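Probable thiamine pyrophosphokinase (Staphylococcus saprophyticus, PDB 3L8M) probably makes thiamine diphosphate, the active form of vitamin B1, by transferring a pyrophosphate group from ATP to thiamine. Local coordinates at residues 47-52 with 58-63; 107-112 with 125-130. All blocks are in the same frame, centred on the assembly; numbering follows the deposited sequence.

Contact 1 (47-52 with 58-63); sequences GDFDSI and NFIQQQ
Phe49, at an extended point of the loop that follows strand 44-46, faces Ile60 on helix 54-63, and their CA atoms stand 9.3 Å apart, a gap bridged by side chains. The side chains of Phe49 and Ile60 slide past each other in opposite directions, and the ring of Phe49 receives the branched residue on one face. The methyl CG2 of Ile60 does most of the touching: it sits over the ring, displaced toward the rim, in a CH-pi contact 27° off the ring normal. From this methyl, Ile60 CG2, to the ring centroid of Phe49 is 3.7 Å. Its nearest ring atom is CZ of Phe49, 3.3 Å from Ile60 CG2, so the packing is tight at this corner. The longer branch adds a second touch, with Ile60 CD1 3.8 Å from Phe49 CE1. Both branches reach the ring because Ile60 CG2 is anti to the backbone N while CG1, at chi1 -59°, lies beside it. Gln61 joins more loosely: its CB is 4.5 Å from Phe49 CZ, while its side-chain OE1 is hydrogen-bonded to ND2 of Asn67.

Around this pair, Leu33 and Leu36 of helix 30-37 touch Phe49 and Ile60 respectively, and Met1 of a second subunit packs on Gln61. Buried Phe49 lies next to exposed Asp50, whose CB points away from the helix.

The sequence Gly-Asp-Phe-Asp-Ser is a familiar signature of thiamine pyrophosphokinases, and here its aromatic residue ties the loop to the helix that follows it, just beyond the outermost strand of this chain's mixed sheet in the alpha/beta catalytic domain.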
loop_
_atom_site.group_PDB
_atom_site.type_symbol
_atom_site.label_atom_id
_atom_site.label_comp_id
_atom_site.label_asym_id
_atom_site.label_seq_id
_atom_site.Cartn_x
_atom_site.Cartn_y
_atom_site.Cartn_z
ATOM N N GLY A 47 -25.068 -8.285 2.024
ATOM C CA GLY A 47 -26.131 -7.869 2.914
ATOM C C GLY A 47 -27.031 -6.825 2.306
ATOM O O GLY A 47 -26.627 -6.105 1.394
ATOM N N ASP A 48 -28.252 -6.739 2.825
ATOM C CA ASP A 48 -29.251 -5.792 2.342
ATOM C C ASP A 48 -28.596 -4.896 3.394
ATOM O O ASP A 48 -28.270 -5.369 4.486
ATOM C CB ASP A 48 -30.566 -6.007 3.089
ATOM N N PHE A 49 -28.415 -3.617 3.052
ATOM C CA PHE A 49 -27.787 -2.600 3.913
ATOM C C PHE A 49 -28.749 -1.485 3.458
ATOM O O PHE A 49 -29.207 -1.465 2.314
ATOM C CB PHE A 49 -26.362 -2.372 3.355
ATOM C CG PHE A 49 -26.309 -2.018 1.891
ATOM C CD1 PHE A 49 -26.552 -0.713 1.462
ATOM C CD2 PHE A 49 -26.012 -2.990 0.939
ATOM C CE1 PHE A 49 -26.500 -0.381 0.104
ATOM C CE2 PHE A 49 -25.958 -2.670 -0.421
ATOM C CZ PHE A 49 -26.202 -1.363 -0.839
ATOM N N ASP A 50 -29.057 -0.556 4.361
ATOM C CA ASP A 50 -29.979 0.528 4.027
ATOM C C ASP A 50 -29.325 1.684 3.283
ATOM O O ASP A 50 -28.111 1.888 3.355
ATOM C CB ASP A 50 -30.672 1.060 5.289
ATOM C CG ASP A 50 -29.719 1.773 6.226
ATOM O OD1 ASP A 50 -30.172 2.230 7.295
ATOM O OD2 ASP A 50 -28.520 1.878 5.896
ATOM N N SER A 51 -30.150 2.432 2.561
ATOM C CA SER A 51 -29.669 3.569 1.804
ATOM C C SER A 51 -30.462 4.799 2.189
ATOM O O SER A 51 -31.535 4.691 2.789
ATOM N N ILE A 52 -29.939 5.970 1.843
ATOM C CA ILE A 52 -30.597 7.222 2.174
ATOM C C ILE A 52 -30.725 8.108 0.938
ATOM O O ILE A 52 -31.219 9.237 1.011
ATOM C CB ILE A 52 -29.812 7.956 3.287
ATOM C CG1 ILE A 52 -30.684 9.044 3.911
ATOM C CG2 ILE A 52 -28.518 8.538 2.726
ATOM C CD1 ILE A 52 -30.144 9.572 5.228
ATOM N N ASN A 58 -26.300 3.740 -5.346
ATOM C CA ASN A 58 -25.644 3.558 -6.639
ATOM C C ASN A 58 -24.162 3.294 -6.407
ATOM O O ASN A 58 -23.569 2.396 -7.020
ATOM C CB ASN A 58 -25.796 4.815 -7.504
ATOM C CG ASN A 58 -24.824 4.840 -8.675
ATOM O OD1 ASN A 58 -24.913 4.017 -9.588
ATOM N ND2 ASN A 58 -23.887 5.784 -8.648
ATOM N N PHE A 59 -23.585 4.102 -5.518
ATOM C CA PHE A 59 -22.177 4.024 -5.154
ATOM C C PHE A 59 -21.856 2.666 -4.525
ATOM O O PHE A 59 -21.042 1.910 -5.053
ATOM C CB PHE A 59 -21.841 5.174 -4.192
ATOM C CG PHE A 59 -20.497 5.051 -3.541
ATOM C CD1 PHE A 59 -19.340 4.982 -4.309
ATOM C CD2 PHE A 59 -20.391 4.969 -2.157
ATOM C CE1 PHE A 59 -18.094 4.829 -3.704
ATOM C CE2 PHE A 59 -19.154 4.817 -1.544
ATOM C CZ PHE A 59 -18.004 4.744 -2.316
ATOM N N ILE A 60 -22.513 2.366 -3.408
ATOM C CA ILE A 60 -22.331 1.106 -2.691
ATOM C C ILE A 60 -22.626 -0.122 -3.556
ATOM O O ILE A 60 -21.880 -1.100 -3.535
ATOM C CB ILE A 60 -23.255 1.040 -1.450
ATOM C CG1 ILE A 60 -22.945 2.199 -0.500
ATOM C CG2 ILE A 60 -23.078 -0.289 -0.730
ATOM C CD1 ILE A 60 -23.841 2.240 0.733
ATOM N N GLN A 61 -23.717 -0.069 -4.313
ATOM C CA GLN A 61 -24.125 -1.184 -5.164
ATOM C C GLN A 61 -23.498 -1.164 -6.556
ATOM O O GLN A 61 -24.172 -1.416 -7.550
ATOM C CB GLN A 61 -25.657 -1.211 -5.274
ATOM C CG GLN A 61 -26.252 -2.313 -6.160
ATOM C CD GLN A 61 -25.981 -3.724 -5.656
ATOM O OE1 GLN A 61 -25.117 -4.433 -6.180
ATOM N NE2 GLN A 61 -26.724 -4.137 -4.633
ATOM N N GLN A 62 -22.210 -0.857 -6.632
ATOM C CA GLN A 62 -21.511 -0.842 -7.912
ATOM C C GLN A 62 -20.009 -0.949 -7.695
ATOM O O GLN A 62 -19.271 -1.360 -8.591
ATOM C CB GLN A 62 -21.810 0.432 -8.695
ATOM C CG GLN A 62 -21.105 1.669 -8.156
ATOM C CD GLN A 62 -21.150 2.842 -9.122
ATOM O OE1 GLN A 62 -20.711 3.948 -8.793
ATOM N NE2 GLN A 62 -21.674 2.604 -10.326
ATOM N N GLN A 63 -19.554 -0.571 -6.503
ATOM C CA GLN A 63 -18.134 -0.637 -6.187
ATOM C C GLN A 63 -17.856 -1.384 -4.895
ATOM O O GLN A 63 -16.707 -1.721 -4.612
ATOM C CB GLN A 63 -17.553 0.772 -6.089
ATOM C CG GLN A 63 -17.660 1.567 -7.379
ATOM C CD GLN A 63 -17.012 2.933 -7.277
ATOM O OE1 GLN A 63 -17.381 3.747 -6.428
ATOM N NE2 GLN A 63 -16.040 3.193 -8.147
#

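Contact 2 (107-112 with 125-130); sequences MGALQI and IKLIDD
Leu127 packs against Ala109 and Leu110 within a beta-alpha-beta crossover, in which helix 103-113 lies on the connection between the neighbouring parallel strands 92-96 and 124-128. The CA atoms of Ala109 and Leu127 are the nearest pair across the contact, 8.0 Å apart.

Apolar contacts carry the whole interface. Ala109 points its CB toward the strand and meets Leu127 CD2 at 4.3 Å. Leu110 starts away from the strand, but its end swings back and crosses the Leu127 side chain at about a right angle. With CG beside the backbone N (chi1 -63°), Leu110 brings its CD2 branch round to Leu127. Leu113 and Val95 touch Leu127 as well, while Leu78 of helix 77-87 touches Ala109.

The backbone of the strand is hydrogen-bonded within the sheet: Lys126 pairs with Ile93 and Val95, and Leu127 with Ile134. Charged groups also find partners elsewhere, Lys126 NZ in a salt bridge with Glu133 OE2 and Asp129 OD2 hydrogen-bonded to Thr99 OG1. Across the helix-strand interface, the closest approach is methyl to methyl, Leu110 CD2 to Leu127 CD1 at 3.5 Å.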
loop_
_atom_site.group_PDB
_atom_site.type_symbol
_atom_site.label_atom_id
_atom_site.label_comp_id
_atom_site.label_asym_id
_atom_site.label_seq_id
_atom_site.Cartn_x
_atom_site.Cartn_y
_atom_site.Cartn_z
HETATM N N MSE A 107 -24.049 -18.740 16.710
HETATM C CA MSE A 107 -23.942 -20.184 16.483
HETATM C C MSE A 107 -23.715 -20.514 15.006
HETATM O O MSE A 107 -22.945 -21.424 14.667
HETATM C CB MSE A 107 -25.211 -20.889 16.979
HETATM C CG MSE A 107 -25.503 -20.645 18.461
HETATM SE SE MSE A 107 -24.164 -21.428 19.605
HETATM C CE MSE A 107 -24.944 -23.180 19.717
ATOM N N GLY A 108 -24.400 -19.781 14.131
ATOM C CA GLY A 108 -24.234 -20.007 12.707
ATOM C C GLY A 108 -22.798 -19.684 12.351
ATOM O O GLY A 108 -22.156 -20.376 11.547
ATOM N N ALA A 109 -22.276 -18.633 12.978
ATOM C CA ALA A 109 -20.903 -18.234 12.728
ATOM C C ALA A 109 -19.975 -19.393 13.103
ATOM O O ALA A 109 -18.941 -19.596 12.454
ATOM C CB ALA A 109 -20.562 -16.953 13.528
ATOM N N LEU A 110 -20.341 -20.164 14.131
ATOM C CA LEU A 110 -19.517 -21.312 14.538
ATOM C C LEU A 110 -19.602 -22.448 13.509
ATOM O O LEU A 110 -18.620 -23.164 13.276
ATOM C CB LEU A 110 -19.936 -21.831 15.917
ATOM C CG LEU A 110 -19.783 -20.896 17.123
ATOM C CD1 LEU A 110 -20.323 -21.590 18.356
ATOM C CD2 LEU A 110 -18.325 -20.515 17.327
ATOM N N GLN A 111 -20.768 -22.613 12.886
ATOM C CA GLN A 111 -20.920 -23.648 11.868
ATOM C C GLN A 111 -19.929 -23.424 10.713
ATOM O O GLN A 111 -19.375 -24.382 10.167
ATOM C CB GLN A 111 -22.355 -23.675 11.337
ATOM C CG GLN A 111 -23.387 -24.129 12.356
ATOM C CD GLN A 111 -24.801 -24.073 11.819
ATOM O OE1 GLN A 111 -25.094 -23.305 10.903
ATOM N NE2 GLN A 111 -25.684 -24.889 12.388
ATOM N N ILE A 112 -19.712 -22.165 10.338
ATOM C CA ILE A 112 -18.798 -21.851 9.247
ATOM C C ILE A 112 -17.368 -22.325 9.523
ATOM O O ILE A 112 -16.727 -22.929 8.656
ATOM C CB ILE A 112 -18.778 -20.340 8.951
ATOM C CG1 ILE A 112 -20.163 -19.882 8.500
ATOM C CG2 ILE A 112 -17.777 -20.031 7.846
ATOM C CD1 ILE A 112 -20.301 -18.387 8.458
ATOM N N ILE A 125 -9.552 -19.188 9.853
ATOM C CA ILE A 125 -10.683 -18.343 10.225
ATOM C C ILE A 125 -10.796 -18.195 11.754
ATOM O O ILE A 125 -10.810 -19.186 12.481
ATOM C CB ILE A 125 -12.019 -18.939 9.713
ATOM C CG1 ILE A 125 -11.922 -19.308 8.229
ATOM C CG2 ILE A 125 -13.141 -17.933 9.917
ATOM C CD1 ILE A 125 -11.947 -18.115 7.289
ATOM N N LYS A 126 -10.868 -16.957 12.239
ATOM C CA LYS A 126 -11.016 -16.707 13.672
ATOM C C LYS A 126 -12.139 -15.706 13.952
ATOM O O LYS A 126 -12.272 -14.702 13.248
ATOM C CB LYS A 126 -9.737 -16.138 14.277
ATOM C CG LYS A 126 -8.558 -17.060 14.350
ATOM C CD LYS A 126 -7.389 -16.319 14.982
ATOM C CE LYS A 126 -6.121 -17.159 14.943
ATOM N NZ LYS A 126 -4.955 -16.459 15.557
ATOM N N LEU A 127 -12.944 -15.992 14.977
ATOM C CA LEU A 127 -14.027 -15.093 15.395
ATOM C C LEU A 127 -13.375 -14.321 16.526
ATOM O O LEU A 127 -12.703 -14.917 17.377
ATOM C CB LEU A 127 -15.236 -15.879 15.927
ATOM C CG LEU A 127 -15.845 -16.935 14.987
ATOM C CD1 LEU A 127 -16.967 -17.713 15.696
ATOM C CD2 LEU A 127 -16.376 -16.245 13.731
ATOM N N ILE A 128 -13.547 -13.005 16.543
ATOM C CA ILE A 128 -12.915 -12.201 17.576
ATOM C C ILE A 128 -13.781 -11.092 18.141
ATOM O O ILE A 128 -14.471 -10.421 17.398
ATOM C CB ILE A 128 -11.632 -11.505 17.031
ATOM C CG1 ILE A 128 -10.729 -12.518 16.311
ATOM C CG2 ILE A 128 -10.891 -10.800 18.168
ATOM C CD1 ILE A 128 -9.498 -11.868 15.654
ATOM N N ASP A 129 -13.760 -10.920 19.464
ATOM C CA ASP A 129 -14.454 -9.800 20.092
ATOM C C ASP A 129 -13.539 -9.260 21.189
ATOM O O ASP A 129 -12.412 -9.743 21.345
ATOM C CB ASP A 129 -15.867 -10.153 20.611
ATOM C CG ASP A 129 -15.892 -11.161 21.753
ATOM O OD1 ASP A 129 -14.843 -11.545 22.310
ATOM O OD2 ASP A 129 -17.024 -11.564 22.101
ATOM N N ASP A 130 -13.998 -8.254 21.928
ATOM C CA ASP A 130 -13.170 -7.640 22.965
ATOM C C ASP A 130 -12.656 -8.566 24.071
ATOM O O ASP A 130 -11.732 -8.192 24.791
ATOM C CB ASP A 130 -13.917 -6.460 23.609
ATOM C CG ASP A 130 -15.285 -6.850 24.130
ATOM O OD1 ASP A 130 -15.571 -8.062 24.201
ATOM O OD2 ASP A 130 -16.069 -5.945 24.469
#

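How the contacts relate
Contact 1 and contact 2 illustrate one principle at two depths of the same alpha/beta domain: in both, a helix meets a neighbouring segment through a few apolar side chains. Their centres are 25 Å apart and their nearest atoms about 13 Å, so they do not touch. Contact 1 follows strand 44-46, its centre about 24 Å from that of the chain; contact 2 is central, about 4 Å from it, with strands 24-28, 2-6 and 92-96 lying between strands 44-46 and 124-128 in the sheet. Asp94 and Asn124, the latter just before segment 125-130, bind a sodium ion. The Leu127 side chain is about 9 Å from a sodium ion and that of Gln61 about 14 Å from one.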